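Local structure of propionate kinase (Francisella tularensis subsp. tularensis, 3KHY) at residues K193-I207 and V210-L222. The protein probably catalyses the reversible, magnesium-dependent transfer of phosphate between ATP and acetate, working as a homodimer of the acetokinase family. Numbering follows the deposited sequence.
Sequences KANVIVAHLGNGCSI and VVDGKSIDTSMGL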
loop_
_atom_site.group_PDB
_atom_site.type_symbol
_atom_site.label_atom_id
_atom_site.label_comp_id
_atom_site.label_asym_id
_atom_site.label_seq_id
_atom_site.Cartn_x
_atom_site.Cartn_y
_atom_site.Cartn_z
ATOM N N LYS A 193 -17.926 23.189 4.303
ATOM C CA LYS A 193 -16.809 22.730 3.472
ATOM C C LYS A 193 -17.077 21.290 3.031
ATOM O O LYS A 193 -17.926 20.607 3.602
ATOM C CB LYS A 193 -15.475 22.817 4.223
ATOM C CG LYS A 193 -15.018 24.243 4.533
ATOM C CD LYS A 193 -15.242 25.159 3.338
ATOM C CE LYS A 193 -14.833 26.599 3.641
ATOM N NZ LYS A 193 -15.419 27.546 2.641
ATOM N N ALA A 194 -16.346 20.827 2.027
ATOM C CA ALA A 194 -16.663 19.555 1.394
ATOM C C ALA A 194 -16.242 18.333 2.210
ATOM O O ALA A 194 -15.189 18.323 2.859
ATOM C CB ALA A 194 -16.059 19.498 -0.009
ATOM N N ASN A 195 -17.089 17.312 2.186
ATOM C CA ASN A 195 -16.713 15.997 2.680
ATOM C C ASN A 195 -16.686 15.089 1.469
ATOM O O ASN A 195 -17.702 14.492 1.092
ATOM C CB ASN A 195 -17.712 15.492 3.714
ATOM C CG ASN A 195 -17.722 16.344 4.968
ATOM O OD1 ASN A 195 -16.708 16.484 5.647
ATOM N ND2 ASN A 195 -18.869 16.929 5.268
ATOM N N VAL A 196 -15.525 15.016 0.837
ATOM C CA VAL A 196 -15.446 14.392 -0.474
ATOM C C VAL A 196 -14.212 13.526 -0.604
ATOM O O VAL A 196 -13.223 13.694 0.118
ATOM C CB VAL A 196 -15.457 15.435 -1.617
ATOM C CG1 VAL A 196 -16.823 16.117 -1.721
ATOM C CG2 VAL A 196 -14.331 16.472 -1.451
ATOM N N ILE A 197 -14.298 12.572 -1.513
ATOM C CA ILE A 197 -13.136 11.816 -1.946
ATOM C C ILE A 197 -12.826 12.322 -3.341
ATOM O O ILE A 197 -13.699 12.331 -4.202
ATOM C CB ILE A 197 -13.445 10.322 -1.991
ATOM C CG1 ILE A 197 -13.720 9.816 -0.573
ATOM C CG2 ILE A 197 -12.285 9.548 -2.652
ATOM C CD1 ILE A 197 -14.360 8.421 -0.522
ATOM N N VAL A 198 -11.596 12.785 -3.546
ATOM C CA VAL A 198 -11.196 13.357 -4.825
ATOM C C VAL A 198 -10.192 12.432 -5.507
ATOM O O VAL A 198 -9.131 12.125 -4.955
ATOM C CB VAL A 198 -10.576 14.768 -4.657
ATOM C CG1 VAL A 198 -10.125 15.334 -6.020
ATOM C CG2 VAL A 198 -11.576 15.731 -3.976
ATOM N N ALA A 199 -10.557 11.964 -6.697
ATOM C CA ALA A 199 -9.670 11.144 -7.507
ATOM C C ALA A 199 -9.111 11.999 -8.637
ATOM O O ALA A 199 -9.805 12.317 -9.585
ATOM C CB ALA A 199 -10.412 9.946 -8.068
ATOM N N HIS A 200 -7.858 12.407 -8.496
ATOM C CA HIS A 200 -7.166 13.164 -9.528
ATOM C C HIS A 200 -6.470 12.153 -10.424
ATOM O O HIS A 200 -5.455 11.578 -10.031
ATOM C CB HIS A 200 -6.120 14.083 -8.886
ATOM C CG HIS A 200 -5.328 14.878 -9.878
ATOM N ND1 HIS A 200 -5.424 16.248 -9.979
ATOM C CD2 HIS A 200 -4.445 14.492 -10.831
ATOM C CE1 HIS A 200 -4.623 16.676 -10.939
ATOM N NE2 HIS A 200 -4.017 15.630 -11.473
ATOM N N LEU A 201 -7.027 11.916 -11.610
ATOM C CA LEU A 201 -6.478 10.924 -12.535
ATOM C C LEU A 201 -5.959 11.658 -13.764
ATOM O O LEU A 201 -6.733 12.268 -14.491
ATOM C CB LEU A 201 -7.557 9.892 -12.924
ATOM C CG LEU A 201 -8.350 9.301 -11.749
ATOM C CD1 LEU A 201 -9.491 8.381 -12.228
ATOM C CD2 LEU A 201 -7.435 8.540 -10.790
ATOM N N GLY A 202 -4.640 11.661 -13.942
ATOM C CA GLY A 202 -4.010 12.234 -15.126
ATOM C C GLY A 202 -2.753 11.429 -15.419
ATOM O O GLY A 202 -2.746 10.210 -15.241
ATOM N N ASN A 203 -1.681 12.086 -15.846
ATOM C CA ASN A 203 -0.423 11.356 -16.042
ATOM C C ASN A 203 0.087 10.769 -14.726
ATOM O O ASN A 203 0.510 9.605 -14.684
ATOM C CB ASN A 203 0.641 12.220 -16.716
ATOM C CG ASN A 203 0.337 12.465 -18.177
ATOM O OD1 ASN A 203 0.270 11.526 -18.978
ATOM N ND2 ASN A 203 0.137 13.730 -18.534
ATOM N N GLY A 204 0.058 11.589 -13.671
ATOM C CA GLY A 204 0.147 11.097 -12.305
ATOM C C GLY A 204 -1.276 10.941 -11.779
ATOM O O GLY A 204 -2.182 11.641 -12.236
ATOM N N CYS A 205 -1.480 10.015 -10.844
ATOM C CA CYS A 205 -2.809 9.752 -10.279
ATOM C C CYS A 205 -2.715 9.652 -8.770
ATOM O O CYS A 205 -1.853 8.951 -8.242
ATOM C CB CYS A 205 -3.389 8.429 -10.823
ATOM S SG CYS A 205 -3.686 8.407 -12.612
ATOM N N SER A 206 -3.602 10.351 -8.073
ATOM C CA SER A 206 -3.678 10.220 -6.623
ATOM C C SER A 206 -5.112 10.447 -6.153
ATOM O O SER A 206 -5.926 11.064 -6.854
ATOM C CB SER A 206 -2.749 11.214 -5.939
ATOM O OG SER A 206 -3.305 12.509 -6.017
ATOM N N ILE A 207 -5.423 9.936 -4.971
ATOM C CA ILE A 207 -6.770 10.061 -4.438
ATOM C C ILE A 207 -6.697 10.536 -2.982
ATOM O O ILE A 207 -5.793 10.163 -2.236
ATOM C CB ILE A 207 -7.534 8.733 -4.596
ATOM C CG1 ILE A 207 -8.964 8.860 -4.068
ATOM C CG2 ILE A 207 -6.788 7.565 -3.901
ATOM C CD1 ILE A 207 -9.805 7.666 -4.468
ATOM N N VAL A 210 -11.033 14.016 1.895
ATOM C CA VAL A 210 -11.163 15.380 2.403
ATOM C C VAL A 210 -12.355 15.471 3.359
ATOM O O VAL A 210 -13.500 15.229 2.972
ATOM C CB VAL A 210 -11.330 16.374 1.254
ATOM C CG1 VAL A 210 -11.605 17.789 1.788
ATOM C CG2 VAL A 210 -10.079 16.361 0.359
ATOM N N VAL A 211 -12.078 15.795 4.617
ATOM C CA VAL A 211 -13.122 15.887 5.634
ATOM C C VAL A 211 -13.213 17.331 6.114
ATOM O O VAL A 211 -12.207 17.933 6.487
ATOM C CB VAL A 211 -12.833 14.945 6.821
ATOM C CG1 VAL A 211 -13.888 15.102 7.903
ATOM C CG2 VAL A 211 -12.783 13.488 6.332
ATOM N N ASP A 212 -14.413 17.886 6.058
ATOM C CA ASP A 212 -14.628 19.304 6.362
ATOM C C ASP A 212 -13.564 20.197 5.711
ATOM O O ASP A 212 -13.045 21.121 6.343
ATOM C CB ASP A 212 -14.670 19.553 7.876
ATOM C CG ASP A 212 -15.381 20.863 8.231
ATOM O OD1 ASP A 212 -16.279 21.277 7.466
ATOM O OD2 ASP A 212 -15.058 21.471 9.273
ATOM N N GLY A 213 -13.238 19.909 4.453
ATOM C CA GLY A 213 -12.322 20.742 3.698
ATOM C C GLY A 213 -10.843 20.443 3.885
ATOM O O GLY A 213 -10.016 21.036 3.191
ATOM N N LYS A 214 -10.505 19.542 4.808
ATOM C CA LYS A 214 -9.107 19.209 5.094
ATOM C C LYS A 214 -8.714 17.774 4.702
ATOM O O LYS A 214 -9.461 16.829 4.936
ATOM C CB LYS A 214 -8.813 19.415 6.575
ATOM C CG LYS A 214 -8.981 20.863 7.039
ATOM C CD LYS A 214 -8.741 20.981 8.541
ATOM C CE LYS A 214 -8.826 22.436 8.984
ATOM N NZ LYS A 214 -8.012 22.684 10.216
ATOM N N SER A 215 -7.533 17.626 4.108
ATOM C CA SER A 215 -6.994 16.309 3.770
ATOM C C SER A 215 -6.769 15.487 5.050
ATOM O O SER A 215 -6.165 15.970 6.006
ATOM C CB SER A 215 -5.674 16.455 2.995
ATOM O OG SER A 215 -5.080 15.177 2.771
ATOM N N ILE A 216 -7.281 14.259 5.079
ATOM C CA ILE A 216 -7.064 13.368 6.208
ATOM C C ILE A 216 -6.262 12.131 5.799
ATOM O O ILE A 216 -5.653 11.479 6.639
ATOM C CB ILE A 216 -8.405 12.952 6.872
ATOM C CG1 ILE A 216 -8.164 12.278 8.222
ATOM C CG2 ILE A 216 -9.212 12.018 5.965
ATOM C CD1 ILE A 216 -9.457 12.077 9.016
ATOM N N ASP A 217 -6.261 11.806 4.503
ATOM C CA ASP A 217 -5.498 10.652 4.008
ATOM C C ASP A 217 -5.335 10.845 2.505
ATOM O O ASP A 217 -6.149 11.501 1.874
ATOM C CB ASP A 217 -6.250 9.354 4.326
ATOM C CG ASP A 217 -5.352 8.103 4.317
ATOM O OD1 ASP A 217 -4.169 8.160 3.903
ATOM O OD2 ASP A 217 -5.867 7.037 4.710
ATOM N N THR A 218 -4.272 10.291 1.939
ATOM C CA THR A 218 -4.032 10.426 0.516
ATOM C C THR A 218 -3.124 9.301 0.061
ATOM O O THR A 218 -2.425 8.679 0.882
ATOM C CB THR A 218 -3.415 11.800 0.197
ATOM O OG1 THR A 218 -3.428 12.011 -1.204
ATOM C CG2 THR A 218 -1.981 11.883 0.731
ATOM N N SER A 219 -3.116 9.047 -1.244
ATOM C CA SER A 219 -2.534 7.809 -1.776
ATOM C C SER A 219 -1.036 7.854 -2.116
ATOM O O SER A 219 -0.358 6.825 -2.051
ATOM C CB SER A 219 -3.350 7.305 -2.968
ATOM O OG SER A 219 -3.231 8.181 -4.070
HETATM N N MSE A 220 -0.510 9.024 -2.486
HETATM C CA MSE A 220 0.940 9.125 -2.732
HETATM C C MSE A 220 1.708 9.082 -1.409
HETATM O O MSE A 220 1.108 9.188 -0.356
HETATM C CB MSE A 220 1.289 10.367 -3.552
HETATM C CG MSE A 220 0.944 10.198 -5.032
HETATM SE SE MSE A 220 0.955 11.887 -5.989
HETATM C CE MSE A 220 0.958 11.188 -7.824
ATOM N N GLY A 221 3.023 8.901 -1.444
ATOM C CA GLY A 221 3.725 8.616 -0.201
ATOM C C GLY A 221 4.773 9.649 0.130
ATOM O O GLY A 221 4.490 10.850 0.176
ATOM N N LEU A 222 5.986 9.172 0.367
ATOM C CA LEU A 222 7.149 10.051 0.501
ATOM C C LEU A 222 7.290 10.892 -0.756
ATOM O O LEU A 222 7.515 12.103 -0.689
ATOM C CB LEU A 222 8.411 9.206 0.703
ATOM C CG LEU A 222 9.760 9.901 0.932
ATOM C CD1 LEU A 222 9.793 10.519 2.316
ATOM C CD2 LEU A 222 10.876 8.875 0.793
HETATM O O HOH W 1 -17.570 23.664 7.077
HETATM O O HOH W 2 -18.469 19.715 6.594
HETATM O O HOH W 3 -1.325 7.743 -5.846
#
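Val196 and Val210 form an antiparallel hydrogen-bonded pair, their side chains side by side and pointing the same way, CG2 of Val196 lying 4.0 Å from CB of Val210. Towards the type I' turn of residues 211-214, a side chain joins the backbone in the pairing. With CG beside its own backbone N (chi1 -65°), Asn195 brings OD1 to the amide N of Asp212 at 2.7 Å; the bond is nearly straight at hydrogen (168°), although the donor is tilted 33° from the carboxamide plane. Gly213 N binds Ala194 O at 3.0 Å, and CB of Lys193 rests on the Asp212 backbone. OD1 of Asp212 draws in two waters, one shared with Lys193 N, the other with Lys193 O and Asn195 ND2.

Where strand 205-211 meets strand 214-218, Ser219 OG accepts from Ile207 N (2.9 Å) and donates to a water that in turn donates to Cys205 O; the return bond from Ser219 N to Ile207 O is weak. Met220, present as selenomethionine, runs extended beyond CG alongside Ser206, its SE 3.8 Å from CB of Ser206. Ser206 OG is hydrogen-bonded to His174 ND1 and His178 NE2. The Ser219 hydroxyl thus stands in for a backbone acceptor, and its two bonds fix its rotation beside Ser206, a partner of the probable transition-state stabiliser His174.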